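Dot/Icm T4SS effector (PDB 6VVE) is a Legionella pneumophila effector kinase, activated by host inositol hexakisphosphate, that binds ADP and manganese. Local coordinates at residues D181-P186 against L233-F238. Sequence-based numbering, arbitrary orientation.
Sequences DLANNP and LYVYNF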
ATOM      1  N   ASP A 181       2.879   1.812   7.975  1.00 14.38           N
ATOM      2  CA  ASP A 181       2.124   1.846   9.228  1.00 17.75           C
ATOM      3  C   ASP A 181       0.843   1.022   9.051  1.00 18.16           C
ATOM      4  O   ASP A 181      -0.273   1.545   8.944  1.00 16.11           O
ATOM      5  CB  ASP A 181       1.802   3.281   9.653  1.00 20.76           C
ATOM      6  CG  ASP A 181       1.051   3.344  10.984  1.00 27.75           C
ATOM      7  OD1 ASP A 181       1.085   2.340  11.742  1.00 25.87           O
ATOM      8  OD2 ASP A 181       0.420   4.391  11.271  1.00 27.93           O
ATOM      9  N   LEU A 182       0.997  -0.301   9.028  1.00 15.20           N
ATOM     10  CA  LEU A 182      -0.156  -1.196   8.982  1.00 14.15           C
ATOM     11  C   LEU A 182       0.079  -2.361   9.934  1.00 12.25           C
ATOM     12  O   LEU A 182      -0.783  -2.679  10.759  1.00 10.37           O
ATOM     13  CB  LEU A 182      -0.408  -1.695   7.561  1.00 18.65           C
ATOM     14  CG  LEU A 182      -1.609  -2.621   7.383  1.00 19.01           C
ATOM     15  CD1 LEU A 182      -2.886  -1.975   7.912  1.00 20.15           C
ATOM     16  CD2 LEU A 182      -1.778  -2.998   5.909  1.00 21.39           C
ATOM     17  N   ALA A 183       1.251  -2.986   9.831  1.00 12.80           N
ATOM     18  CA  ALA A 183       1.647  -4.087  10.714  1.00 15.52           C
ATOM     19  C   ALA A 183       3.177  -4.079  10.767  1.00 14.08           C
ATOM     20  O   ALA A 183       3.846  -4.756   9.977  1.00 14.79           O
ATOM     21  CB  ALA A 183       1.113  -5.423  10.221  1.00 17.45           C
ATOM     22  N   ASN A 184       3.720  -3.262  11.667  1.00 11.37           N
ATOM     23  CA  ASN A 184       5.169  -3.110  11.744  1.00 14.50           C
ATOM     24  C   ASN A 184       5.853  -4.390  12.208  1.00 11.75           C
ATOM     25  O   ASN A 184       7.001  -4.640  11.830  1.00 11.85           O
ATOM     26  CB  ASN A 184       5.531  -1.953  12.680  1.00 19.55           C
ATOM     27  CG  ASN A 184       4.983  -0.623  12.202  1.00 22.26           C
ATOM     28  OD1 ASN A 184       4.642  -0.460  11.032  1.00 21.90           O
ATOM     29  ND2 ASN A 184       4.902   0.341  13.108  1.00 24.86           N
ATOM     30  N   ASN A 185       5.176  -5.195  13.019  1.00 12.08           N
ATOM     31  CA  ASN A 185       5.718  -6.440  13.544  1.00 12.57           C
ATOM     32  C   ASN A 185       4.546  -7.308  13.990  1.00 13.85           C
ATOM     33  O   ASN A 185       3.385  -6.872  13.944  1.00 12.30           O
ATOM     34  CB  ASN A 185       6.686  -6.178  14.710  1.00 13.97           C
ATOM     35  CG  ASN A 185       6.038  -5.398  15.840  1.00 14.90           C
ATOM     36  OD1 ASN A 185       5.215  -5.937  16.574  1.00 15.27           O
ATOM     37  ND2 ASN A 185       6.403  -4.126  15.979  1.00 32.54           N
ATOM     38  N   PRO A 186       4.805  -8.550  14.406  1.00 15.02           N
ATOM     39  CA  PRO A 186       3.685  -9.439  14.771  1.00 15.33           C
ATOM     40  C   PRO A 186       2.862  -8.946  15.957  1.00 16.12           C
ATOM     41  O   PRO A 186       1.734  -9.427  16.150  1.00 15.94           O
ATOM     42  CB  PRO A 186       4.376 -10.769  15.102  1.00 16.71           C
ATOM     43  CG  PRO A 186       5.677 -10.716  14.348  1.00 18.82           C
ATOM     44  CD  PRO A 186       6.095  -9.266  14.375  1.00 15.30           C
ATOM     45  N   LEU A 233       1.022 -11.527   6.256  1.00 13.56           N
ATOM     46  CA  LEU A 233       0.671 -12.637   7.134  1.00  9.25           C
ATOM     47  C   LEU A 233       0.211 -12.139   8.494  1.00  8.72           C
ATOM     48  O   LEU A 233      -0.720 -12.712   9.086  1.00  8.78           O
ATOM     49  CB  LEU A 233       1.867 -13.572   7.280  1.00 10.57           C
ATOM     50  CG  LEU A 233       1.679 -14.848   8.094  1.00 13.21           C
ATOM     51  CD1 LEU A 233       0.723 -15.795   7.398  1.00 10.09           C
ATOM     52  CD2 LEU A 233       3.035 -15.524   8.339  1.00 13.18           C
ATOM     53  N   TYR A 234       0.850 -11.079   9.008  1.00  9.32           N
ATOM     54  CA  TYR A 234       0.464 -10.551  10.314  1.00  9.10           C
ATOM     55  C   TYR A 234      -0.967 -10.020  10.288  1.00  9.30           C
ATOM     56  O   TYR A 234      -1.750 -10.259  11.218  1.00 12.14           O
ATOM     57  CB  TYR A 234       1.408  -9.429  10.744  1.00  9.13           C
ATOM     58  CG  TYR A 234       2.886  -9.744  10.674  1.00  9.22           C
ATOM     59  CD1 TYR A 234       3.350 -11.055  10.660  1.00 10.52           C
ATOM     60  CD2 TYR A 234       3.824  -8.718  10.656  1.00 11.20           C
ATOM     61  CE1 TYR A 234       4.698 -11.334  10.592  1.00 13.64           C
ATOM     62  CE2 TYR A 234       5.182  -8.985  10.608  1.00 10.87           C
ATOM     63  CZ  TYR A 234       5.613 -10.292  10.559  1.00 13.22           C
ATOM     64  OH  TYR A 234       6.960 -10.541  10.493  1.00 13.19           O
ATOM     65  N   VAL A 235      -1.322  -9.289   9.227  1.00  9.84           N
ATOM     66  CA  VAL A 235      -2.670  -8.741   9.114  1.00 11.21           C
ATOM     67  C   VAL A 235      -3.697  -9.867   9.104  1.00 11.06           C
ATOM     68  O   VAL A 235      -4.692  -9.838   9.845  1.00 10.84           O
ATOM     69  CB  VAL A 235      -2.787  -7.859   7.857  1.00 13.12           C
ATOM     70  CG1 VAL A 235      -4.212  -7.362   7.688  1.00 11.47           C
ATOM     71  CG2 VAL A 235      -1.811  -6.689   7.928  1.00 14.03           C
ATOM     72  N   TYR A 236      -3.469 -10.884   8.269  1.00  9.57           N
ATOM     73  CA  TYR A 236      -4.460 -11.944   8.134  1.00 11.08           C
ATOM     74  C   TYR A 236      -4.634 -12.720   9.437  1.00 10.09           C
ATOM     75  O   TYR A 236      -5.761 -12.992   9.865  1.00 10.74           O
ATOM     76  CB  TYR A 236      -4.075 -12.898   7.011  1.00 10.58           C
ATOM     77  CG  TYR A 236      -5.177 -13.881   6.703  1.00 11.58           C
ATOM     78  CD1 TYR A 236      -6.239 -13.526   5.877  1.00 15.01           C
ATOM     79  CD2 TYR A 236      -5.164 -15.165   7.236  1.00 15.50           C
ATOM     80  CE1 TYR A 236      -7.256 -14.423   5.593  1.00 15.88           C
ATOM     81  CE2 TYR A 236      -6.172 -16.070   6.947  1.00 14.88           C
ATOM     82  CZ  TYR A 236      -7.218 -15.689   6.136  1.00 16.50           C
ATOM     83  OH  TYR A 236      -8.233 -16.573   5.855  1.00 20.59           O
ATOM     84  N   ASN A 237      -3.521 -13.098  10.072  1.00 12.50           N
ATOM     85  CA  ASN A 237      -3.605 -13.908  11.286  1.00 12.37           C
ATOM     86  C   ASN A 237      -4.179 -13.118  12.454  1.00 12.99           C
ATOM     87  O   ASN A 237      -4.837 -13.698  13.316  1.00 16.18           O
ATOM     88  CB  ASN A 237      -2.228 -14.465  11.650  1.00 13.02           C
ATOM     89  CG  ASN A 237      -1.901 -15.732  10.884  1.00 11.14           C
ATOM     90  OD1 ASN A 237      -2.030 -16.841  11.410  1.00 12.87           O
ATOM     91  ND2 ASN A 237      -1.489 -15.578   9.630  1.00 16.98           N
ATOM     92  N   PHE A 238      -3.941 -11.805  12.505  1.00 12.42           N
ATOM     93  CA  PHE A 238      -4.548 -10.995  13.556  1.00 13.54           C
ATOM     94  C   PHE A 238      -6.066 -11.005  13.438  1.00 12.34           C
ATOM     95  O   PHE A 238      -6.773 -11.067  14.450  1.00 12.13           O
ATOM     96  CB  PHE A 238      -4.028  -9.559  13.493  1.00 16.23           C
ATOM     97  CG  PHE A 238      -4.651  -8.650  14.519  1.00 21.67           C
ATOM     98  CD1 PHE A 238      -4.256  -8.706  15.844  1.00 22.97           C
ATOM     99  CD2 PHE A 238      -5.639  -7.745  14.156  1.00 24.28           C
ATOM    100  CE1 PHE A 238      -4.832  -7.879  16.796  1.00 24.89           C
ATOM    101  CE2 PHE A 238      -6.215  -6.908  15.106  1.00 26.32           C
ATOM    102  CZ  PHE A 238      -5.804  -6.979  16.428  1.00 26.40           C
TER
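Pro186 lies over one face of the Tyr234 ring in a CH-pi contact, with Pro186 CG 4.0 Å from the ring centroid and displaced toward the phenol end, where it comes within 3.8 Å of Tyr234 CZ. The two side chains run side by side and point the same way. Tyr234 CG stands anti to its own carbonyl carbon, beside the backbone N (chi1 -51°), and the CA-CB bond points toward the loop. The backbone of Asn185 adds to this packing, its C atom 3.7 Å from Tyr234 CD2, while Ala183 O meets the same ring at its edge. The phenol hydroxyl is hydrogen-bonded to Tyr260 OH.

The remaining contacts are purely aliphatic. Ala183 CB fits against both Val235 CG2, at 3.9 Å, and Tyr234 CB, at 4.1 Å. The same methyl, Val235 CG2, also touches Leu182 CG, 4.1 Å away, the two side chains crossing at about a right angle. No hydrogen bond crosses between the segments; the contact rests on van der Waals and CH-pi packing.

Asp181, the first residue of the segment, bonds through its backbone O to Asn193 of the ADP pocket, consistent with the catalytic loop of a protein-kinase-like fold. Segment 181-186 lies in the loop between strands 177-178 and 194-196 and packs on C-lobe helix 231-239, with Leu182 also on helix 159-174 and Pro186 on helices 219-229 and 253-262.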